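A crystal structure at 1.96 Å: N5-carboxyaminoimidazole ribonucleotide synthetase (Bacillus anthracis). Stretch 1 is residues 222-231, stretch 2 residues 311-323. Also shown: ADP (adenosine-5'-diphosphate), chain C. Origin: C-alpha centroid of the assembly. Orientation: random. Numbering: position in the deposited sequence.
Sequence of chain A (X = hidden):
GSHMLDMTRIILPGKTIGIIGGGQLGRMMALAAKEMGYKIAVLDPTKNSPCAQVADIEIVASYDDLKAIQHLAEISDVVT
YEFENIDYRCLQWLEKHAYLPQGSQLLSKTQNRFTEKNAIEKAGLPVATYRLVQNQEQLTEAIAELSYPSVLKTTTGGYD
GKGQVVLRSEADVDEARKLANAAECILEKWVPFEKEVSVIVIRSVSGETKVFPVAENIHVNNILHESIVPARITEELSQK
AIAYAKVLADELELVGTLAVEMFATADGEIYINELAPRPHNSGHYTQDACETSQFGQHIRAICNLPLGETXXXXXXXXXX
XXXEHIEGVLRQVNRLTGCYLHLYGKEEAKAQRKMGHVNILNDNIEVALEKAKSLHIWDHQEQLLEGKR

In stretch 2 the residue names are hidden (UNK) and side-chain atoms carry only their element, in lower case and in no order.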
ATOM      1  N   ASN A 222      -7.258  27.948  -5.890  1.00 39.29           N
ATOM      2  CA  ASN A 222      -7.109  27.602  -4.468  1.00 38.82           C
ATOM      3  C   ASN A 222      -7.322  26.123  -4.128  1.00 37.47           C
ATOM      4  O   ASN A 222      -7.730  25.776  -3.013  1.00 37.35           O
ATOM      5  CB  ASN A 222      -7.962  28.516  -3.579  1.00 39.89           C
ATOM      6  CG  ASN A 222      -7.176  29.707  -3.038  1.00 42.59           C
ATOM      7  OD1 ASN A 222      -6.172  30.135  -3.626  1.00 45.15           O
ATOM      8  ND2 ASN A 222      -7.625  30.240  -1.902  1.00 45.31           N
ATOM      9  N   ILE A 223      -7.056  25.264  -5.110  1.00 35.85           N
ATOM     10  CA  ILE A 223      -7.070  23.813  -4.913  1.00 33.78           C
ATOM     11  C   ILE A 223      -5.724  23.287  -5.382  1.00 32.56           C
ATOM     12  O   ILE A 223      -5.175  23.776  -6.380  1.00 31.47           O
ATOM     13  CB  ILE A 223      -8.218  23.125  -5.694  1.00 34.22           C
ATOM     14  CG1 ILE A 223      -9.573  23.679  -5.244  1.00 34.25           C
ATOM     15  CG2 ILE A 223      -8.203  21.588  -5.478  1.00 33.36           C
ATOM     16  CD1 ILE A 223     -10.713  23.272  -6.134  1.00 35.66           C
ATOM     17  N   LEU A 224      -5.180  22.308  -4.660  1.00 30.66           N
ATOM     18  CA  LEU A 224      -3.924  21.691  -5.080  1.00 29.23           C
ATOM     19  C   LEU A 224      -4.071  21.002  -6.436  1.00 28.09           C
ATOM     20  O   LEU A 224      -5.028  20.267  -6.673  1.00 28.05           O
ATOM     21  CB  LEU A 224      -3.391  20.713  -4.019  1.00 29.10           C
ATOM     22  CG  LEU A 224      -2.034  20.047  -4.271  1.00 28.39           C
ATOM     23  CD1 LEU A 224      -0.898  21.081  -4.388  1.00 28.60           C
ATOM     24  CD2 LEU A 224      -1.717  19.026  -3.161  1.00 27.24           C
ATOM     25  N   HIS A 225      -3.113  21.266  -7.315  1.00 27.41           N
ATOM     26  CA  HIS A 225      -3.079  20.668  -8.647  1.00 27.36           C
ATOM     27  C   HIS A 225      -1.997  19.583  -8.677  1.00 26.86           C
ATOM     28  O   HIS A 225      -2.309  18.411  -8.882  1.00 26.74           O
ATOM     29  CB  HIS A 225      -2.827  21.750  -9.717  1.00 26.72           C
ATOM     30  CG  HIS A 225      -2.491  21.215 -11.077  1.00 27.91           C
ATOM     31  ND1 HIS A 225      -3.232  20.233 -11.702  1.00 28.78           N
ATOM     32  CD2 HIS A 225      -1.503  21.545 -11.944  1.00 27.64           C
ATOM     33  CE1 HIS A 225      -2.699  19.963 -12.881  1.00 27.63           C
ATOM     34  NE2 HIS A 225      -1.651  20.749 -13.054  1.00 28.30           N
ATOM     35  N   GLU A 226      -0.747  19.995  -8.450  1.00 26.37           N
ATOM     36  CA  GLU A 226       0.426  19.121  -8.471  1.00 25.88           C
ATOM     37  C   GLU A 226       1.327  19.292  -7.243  1.00 25.76           C
ATOM     38  O   GLU A 226       1.486  20.411  -6.734  1.00 25.17           O
ATOM     39  CB  GLU A 226       1.264  19.380  -9.722  1.00 25.85           C
ATOM     40  CG  GLU A 226       0.661  18.789 -10.988  1.00 28.39           C
ATOM     41  CD  GLU A 226       1.400  19.189 -12.257  1.00 30.86           C
ATOM     42  OE1 GLU A 226       2.037  20.273 -12.279  1.00 30.64           O
ATOM     43  OE2 GLU A 226       1.330  18.415 -13.237  1.00 31.79           O
ATOM     44  N   SER A 227       1.907  18.181  -6.782  1.00 24.95           N
ATOM     45  CA  SER A 227       3.039  18.202  -5.851  1.00 24.68           C
ATOM     46  C   SER A 227       4.247  17.565  -6.521  1.00 24.55           C
ATOM     47  O   SER A 227       4.159  16.476  -7.108  1.00 24.54           O
ATOM     48  CB  SER A 227       2.741  17.462  -4.548  1.00 24.77           C
ATOM     49  OG  SER A 227       1.612  18.012  -3.925  1.00 26.58           O
ATOM     50  N   ILE A 228       5.377  18.239  -6.417  1.00 23.41           N
ATOM     51  CA  ILE A 228       6.574  17.823  -7.122  1.00 23.53           C
ATOM     52  C   ILE A 228       7.664  17.549  -6.106  1.00 23.44           C
ATOM     53  O   ILE A 228       7.965  18.407  -5.283  1.00 23.24           O
ATOM     54  CB  ILE A 228       7.060  18.930  -8.064  1.00 23.27           C
ATOM     55  CG1 ILE A 228       5.957  19.353  -9.047  1.00 23.32           C
ATOM     56  CG2 ILE A 228       8.334  18.493  -8.772  1.00 23.89           C
ATOM     57  CD1 ILE A 228       6.220  20.758  -9.714  1.00 25.12           C
ATOM     58  N   VAL A 229       8.263  16.364  -6.180  1.00 23.55           N
ATOM     59  CA  VAL A 229       9.248  15.941  -5.205  1.00 23.71           C
ATOM     60  C   VAL A 229      10.394  15.230  -5.933  1.00 24.38           C
ATOM     61  O   VAL A 229      10.156  14.254  -6.647  1.00 24.47           O
ATOM     62  CB  VAL A 229       8.623  14.988  -4.156  1.00 23.19           C
ATOM     63  CG1 VAL A 229       9.503  14.891  -2.916  1.00 22.87           C
ATOM     64  CG2 VAL A 229       7.213  15.447  -3.779  1.00 23.38           C
ATOM     65  N   PRO A 230      11.645  15.693  -5.744  1.00 25.20           N
ATOM     66  CA  PRO A 230      12.101  16.782  -4.864  1.00 25.61           C
ATOM     67  C   PRO A 230      11.619  18.148  -5.343  1.00 25.94           C
ATOM     68  O   PRO A 230      11.507  18.381  -6.550  1.00 25.41           O
ATOM     69  CB  PRO A 230      13.636  16.692  -4.954  1.00 26.30           C
ATOM     70  CG  PRO A 230      13.920  15.323  -5.554  1.00 26.82           C
ATOM     71  CD  PRO A 230      12.767  15.072  -6.466  1.00 24.60           C
ATOM     72  N   ALA A 231      11.277  19.023  -4.403  1.00 26.54           N
ATOM     73  CA  ALA A 231      10.928  20.407  -4.750  1.00 27.44           C
ATOM     74  C   ALA A 231      12.089  21.017  -5.536  1.00 27.72           C
ATOM     75  O   ALA A 231      13.248  20.747  -5.239  1.00 28.38           O
ATOM     76  CB  ALA A 231      10.643  21.227  -3.483  1.00 27.10           C
ATOM     77  N   UNK A 311      12.767   8.126   3.267  1.00 25.95           N
ATOM     78  CA  UNK A 311      13.578   8.283   2.068  1.00 26.65           C
ATOM     79  C   UNK A 311      12.752   8.352   0.805  1.00 26.43           C
ATOM     80  O   UNK A 311      11.815   7.559   0.620  1.00 26.38           O
ATOM     81  o   UNK A 311      16.193   8.007   3.429  1.00 32.95           O
ATOM     82  c   UNK A 311      14.552   7.116   1.940  1.00 27.39           C
ATOM     83  n   UNK A 311      15.556   5.876   3.756  1.00 31.66           N
ATOM     84  c   UNK A 311      15.506   7.034   3.109  1.00 29.19           C
ATOM     85  N   UNK A 312      13.111   9.292  -0.061  1.00 25.79           N
ATOM     86  CA  UNK A 312      12.540   9.380  -1.391  1.00 26.01           C
ATOM     87  C   UNK A 312      13.238   8.336  -2.265  1.00 26.55           C
ATOM     88  O   UNK A 312      14.449   8.424  -2.501  1.00 26.21           O
ATOM     89  c   UNK A 312      12.458  12.181  -4.061  1.00 26.28           C
ATOM     90  c   UNK A 312      11.996  10.959  -3.337  1.00 26.52           C
ATOM     91  c   UNK A 312      12.723  10.778  -1.989  1.00 25.70           C
ATOM     92  c   UNK A 312      10.474  10.986  -3.158  1.00 25.14           C
ATOM     93  N   UNK A 313      12.468   7.355  -2.732  1.00 25.96           N
ATOM     94  CA  UNK A 313      13.014   6.247  -3.509  1.00 26.30           C
ATOM     95  C   UNK A 313      12.980   6.503  -5.013  1.00 26.27           C
ATOM     96  O   UNK A 313      13.765   5.921  -5.754  1.00 26.62           O
ATOM     97  c   UNK A 313      11.664   3.114  -1.553  1.00 28.76           C
ATOM     98  c   UNK A 313      13.834   4.350  -1.247  1.00 27.78           C
ATOM     99  c   UNK A 313      12.288   4.938  -3.167  1.00 26.12           C
ATOM    100  c   UNK A 313      12.382   4.453  -1.713  1.00 27.27           C
ATOM    101  N   UNK A 314      12.071   7.367  -5.454  1.00 26.25           N
ATOM    102  CA  UNK A 314      12.019   7.829  -6.847  1.00 25.86           C
ATOM    103  C   UNK A 314      11.375   9.216  -6.909  1.00 25.41           C
ATOM    104  O   UNK A 314      10.466   9.505  -6.127  1.00 25.91           O
ATOM    105  c   UNK A 314      11.550   5.646  -9.955  1.00 30.69           C
ATOM    106  c   UNK A 314      11.428   6.997  -9.255  1.00 27.76           C
ATOM    107  c   UNK A 314      11.343   5.763 -11.471  1.00 33.21           C
ATOM    108  n   UNK A 314      11.298   4.403 -12.106  1.00 35.47           N
ATOM    109  c   UNK A 314      11.232   6.828  -7.720  1.00 25.92           C
ATOM    110  N   UNK A 315      11.834  10.082  -7.843  1.00 24.87           N
ATOM    111  CA  UNK A 315      11.157  11.368  -8.030  1.00 24.70           C
ATOM    112  C   UNK A 315       9.705  11.188  -8.520  1.00 24.19           C
ATOM    113  O   UNK A 315       9.400  10.225  -9.233  1.00 24.79           O
ATOM    114  c   UNK A 315      12.034  12.082  -9.073  1.00 24.66           C
ATOM    115  c   UNK A 315      13.392  11.459  -8.919  1.00 24.63           C
ATOM    116  c   UNK A 315      13.100  10.011  -8.600  1.00 25.34           C
ATOM    117  N   UNK A 316       8.822  12.101  -8.126  1.00 23.19           N
ATOM    118  CA  UNK A 316       7.393  11.919  -8.322  1.00 22.27           C
ATOM    119  C   UNK A 316       6.678  13.244  -8.569  1.00 22.37           C
ATOM    120  O   UNK A 316       7.049  14.294  -8.017  1.00 23.11           O
ATOM    121  c   UNK A 316       7.085  11.838  -5.768  1.00 21.82           C
ATOM    122  c   UNK A 316       6.752  11.143  -7.103  1.00 22.51           C
ATOM    123  c   UNK A 316       5.210  10.961  -7.264  1.00 21.43           C
ATOM    124  N   UNK A 317       5.664  13.199  -9.422  1.00 22.20           N
ATOM    125  CA  UNK A 317       4.692  14.286  -9.516  1.00 21.46           C
ATOM    126  C   UNK A 317       3.344  13.702  -9.181  1.00 22.30           C
ATOM    127  O   UNK A 317       2.845  12.813  -9.892  1.00 21.90           O
ATOM    128  c   UNK A 317       5.986  15.613 -11.231  1.00 20.86           C
ATOM    129  c   UNK A 317       3.516  15.946 -11.060  1.00 18.94           C
ATOM    130  c   UNK A 317       4.652  14.938 -10.940  1.00 21.66           C
ATOM    131  N   UNK A 318       2.754  14.189  -8.093  1.00 21.79           N
ATOM    132  CA  UNK A 318       1.387  13.846  -7.780  1.00 21.96           C
ATOM    133  C   UNK A 318       0.481  14.821  -8.513  1.00 22.30           C
ATOM    134  O   UNK A 318       0.738  16.036  -8.492  1.00 22.46           O
ATOM    135  c   UNK A 318       1.111  13.935  -6.279  1.00 21.97           C
ATOM    136  c   UNK A 318      -1.432  15.991  -5.608  1.00 27.90           C
ATOM    137  c   UNK A 318      -0.304  13.450  -5.954  1.00 23.08           C
ATOM    138  s   UNK A 318      -1.202  14.418  -4.757  1.00 30.00           S
ATOM    139  N   UNK A 319      -0.541  14.298  -9.193  1.00 22.09           N
ATOM    140  CA  UNK A 319      -1.561  15.158  -9.794  1.00 22.49           C
ATOM    141  C   UNK A 319      -2.927  14.842  -9.218  1.00 22.47           C
ATOM    142  O   UNK A 319      -3.334  13.682  -9.171  1.00 22.55           O
ATOM    143  c   UNK A 319      -1.630  15.029 -11.339  1.00 22.52           C
ATOM    144  c   UNK A 319      -0.256  14.931 -11.926  1.00 23.66           C
ATOM    145  c   UNK A 319      -2.349  16.259 -11.925  1.00 22.94           C
ATOM    146  N   UNK A 320      -3.643  15.869  -8.773  1.00 22.85           N
ATOM    147  CA  UNK A 320      -4.997  15.673  -8.271  1.00 23.75           C
ATOM    148  C   UNK A 320      -6.012  15.363  -9.367  1.00 23.77           C
ATOM    149  O   UNK A 320      -5.944  15.947 -10.449  1.00 22.91           O
ATOM    150  c   UNK A 320      -5.346  16.767  -5.992  1.00 24.98           C
ATOM    151  n   UNK A 320      -5.618  17.851  -5.278  1.00 26.96           N
ATOM    152  o   UNK A 320      -5.022  15.695  -5.471  1.00 24.37           O
ATOM    153  c   UNK A 320      -5.483  16.916  -7.496  1.00 23.84           C
ATOM    154  N   UNK A 321      -6.947  14.459  -9.050  1.00 24.28           N
ATOM    155  CA  UNK A 321      -8.083  14.121  -9.912  1.00 25.24           C
ATOM    156  C   UNK A 321      -9.377  14.655  -9.298  1.00 25.66           C
ATOM    157  O   UNK A 321      -9.921  14.101  -8.343  1.00 25.82           O
ATOM    158  c   UNK A 321      -9.388  12.257 -11.131  1.00 25.68           C
ATOM    159  c   UNK A 321      -6.647  10.598 -10.663  1.00 26.15           C
ATOM    160  c   UNK A 321      -8.178  12.595 -10.206  1.00 25.23           C
ATOM    161  c   UNK A 321      -6.860  12.094 -10.809  1.00 24.56           C
ATOM    162  N   UNK A 322      -9.857  15.757  -9.864  1.00 26.54           N
ATOM    163  CA  UNK A 322     -11.122  16.362  -9.432  1.00 27.69           C
ATOM    164  C   UNK A 322     -12.276  15.746 -10.217  1.00 28.47           C
ATOM    165  O   UNK A 322     -12.047  14.993 -11.162  1.00 29.08           O
ATOM    166  c   UNK A 322      -9.842  18.633  -9.052  1.00 27.77           C
ATOM    167  c   UNK A 322     -11.079  17.888  -9.608  1.00 27.51           C
ATOM    168  c   UNK A 322      -9.631  18.305  -7.581  1.00 27.54           C
ATOM    169  c   UNK A 322      -9.997  20.161  -9.244  1.00 27.45           C
ATOM    170  N   UNK A 323     -13.508  16.037  -9.805  1.00 29.23           N
ATOM    171  CA  UNK A 323     -14.702  15.618 -10.543  1.00 30.75           C
ATOM    172  C   UNK A 323     -14.613  15.929 -12.031  1.00 31.35           C
ATOM    173  O   UNK A 323     -14.942  15.082 -12.857  1.00 30.91           O
TER
HETATM  174  PB  ADP C 400      -6.522  28.248   2.070  1.00 62.88           P
HETATM  175  O1B ADP C 400      -7.863  28.488   1.416  1.00 62.84           O
HETATM  176  O2B ADP C 400      -6.632  27.956   3.551  1.00 62.26           O
HETATM  177  O3B ADP C 400      -5.647  27.286   1.302  1.00 62.65           O
HETATM  178  PA  ADP C 400      -4.204  30.017   2.057  1.00 60.58           P
HETATM  179  O1A ADP C 400      -3.395  28.749   1.873  1.00 61.16           O
HETATM  180  O2A ADP C 400      -3.938  30.924   3.236  1.00 60.28           O
HETATM  181  O3A ADP C 400      -5.794  29.698   1.997  1.00 61.78           O
HETATM  182  O5' ADP C 400      -3.991  30.924   0.747  1.00 59.78           O
HETATM  183  C5' ADP C 400      -4.461  30.468  -0.520  1.00 59.37           C
HETATM  184  C4' ADP C 400      -3.492  30.912  -1.605  1.00 58.68           C
HETATM  185  O4' ADP C 400      -3.384  32.338  -1.588  1.00 57.97           O
HETATM  186  C3' ADP C 400      -2.091  30.366  -1.377  1.00 58.29           C
HETATM  187  O3' ADP C 400      -1.874  29.172  -2.133  1.00 59.10           O
HETATM  188  C2' ADP C 400      -1.175  31.492  -1.815  1.00 58.33           C
HETATM  189  O2' ADP C 400      -0.781  31.297  -3.176  1.00 57.59           O
HETATM  190  C1' ADP C 400      -2.021  32.753  -1.725  1.00 57.50           C
HETATM  191  N9  ADP C 400      -1.610  33.562  -0.544  1.00 56.66           N
HETATM  192  C8  ADP C 400      -2.137  33.478   0.696  1.00 56.00           C
HETATM  193  N7  ADP C 400      -1.542  34.354   1.544  1.00 55.36           N
HETATM  194  C5  ADP C 400      -0.612  35.026   0.846  1.00 54.99           C
HETATM  195  C6  ADP C 400       0.376  36.096   1.136  1.00 54.68           C
HETATM  196  N6  ADP C 400       0.487  36.635   2.376  1.00 52.96           N
HETATM  197  N1  ADP C 400       1.164  36.513   0.113  1.00 54.85           N
HETATM  198  C2  ADP C 400       1.071  35.989  -1.124  1.00 54.93           C
HETATM  199  N3  ADP C 400       0.198  35.019  -1.453  1.00 55.17           N
HETATM  200  C4  ADP C 400      -0.659  34.506  -0.532  1.00 55.74           C
HETATM  201  O   HOH W   1      -5.743  18.726 -10.595  1.00 28.54           O

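Position 311 carries two carbons, the second bearing one oxygen and one nitrogen, and touches nothing on stretch 1: Asn311, in the loop before the strand. Position 312 has four carbons forked at the second, directed toward stretch 1, where two of them meet Val229 and Pro230. This is Leu312, with CD1 4.0 Å from Val229 CG1 and CD2 3.8 Å from Pro230 CD. Position 313 has the same forked four carbons but lies out of reach of stretch 1: Leu313. Position 314 is four carbons in a row ending in nitrogen, pointing away: Lys314.

At 315 three carbons close a ring onto the backbone nitrogen, and the first of them packs on Pro230. It is Pro315, its CB 4.0 Å from Pro230 CD. Position 316 has one carbon carrying two others, beside Val229, and is Val316; its CG1 lies 3.9 Å from Val229 CB. Position 317 repeats that three-carbon fork on the other face, near Ile228 and Glu226. As Val317 it places CG2 4.3 Å from Ile228 CG1.

Position 318 runs unbranched through two carbons, a sulfur and a last carbon, which reaches Leu224 and Ser227. Met318 therefore brings CE to 3.9 Å from Leu224 CD2. Position 319, again one carbon bearing two, sits by His225 and Glu226: Val319, whose CG1 is 3.8 Å from His225 CE1 and 4.0 Å from Glu226 CG.

Position 320 has two carbons, the second with an oxygen and a nitrogen, close to the carbonyl of Leu224. It is Asn320, and a water bridges its O (2.8 Å) and His225 ND1 (3.1 Å). At 321, four carbons fork at the first, one arm two carbons long, and point away; Ile321 makes no contact here. Position 322 forks its four carbons at the second and turns toward Ile223: Leu322, CD2 4.2 Å from Ile223 CG2. Position 323 has no side-chain atoms and is Gly323.

The contact is an antiparallel strand pair. Ser227 and Met318 exchange backbone hydrogen bonds, Ser227 N to Met318 O at 3.0 Å and Met318 N to Ser227 O at 2.9 Å; Val229 and Val316 do likewise, and Asn320 N adds one to His225 O at 2.9 Å. Alternation then sorts the side chains: Ser227, Val229, Val316 and Met318 share one face, Glu226, Ile228, Val317 and Val319 the other. The rule is that the backbone fixes register, while apolar neighbors, extended by Leu312 and Leu322 beyond the ladder, fill the space around it.

Stretch 2 (311-323) NLLKPVVMVNILG
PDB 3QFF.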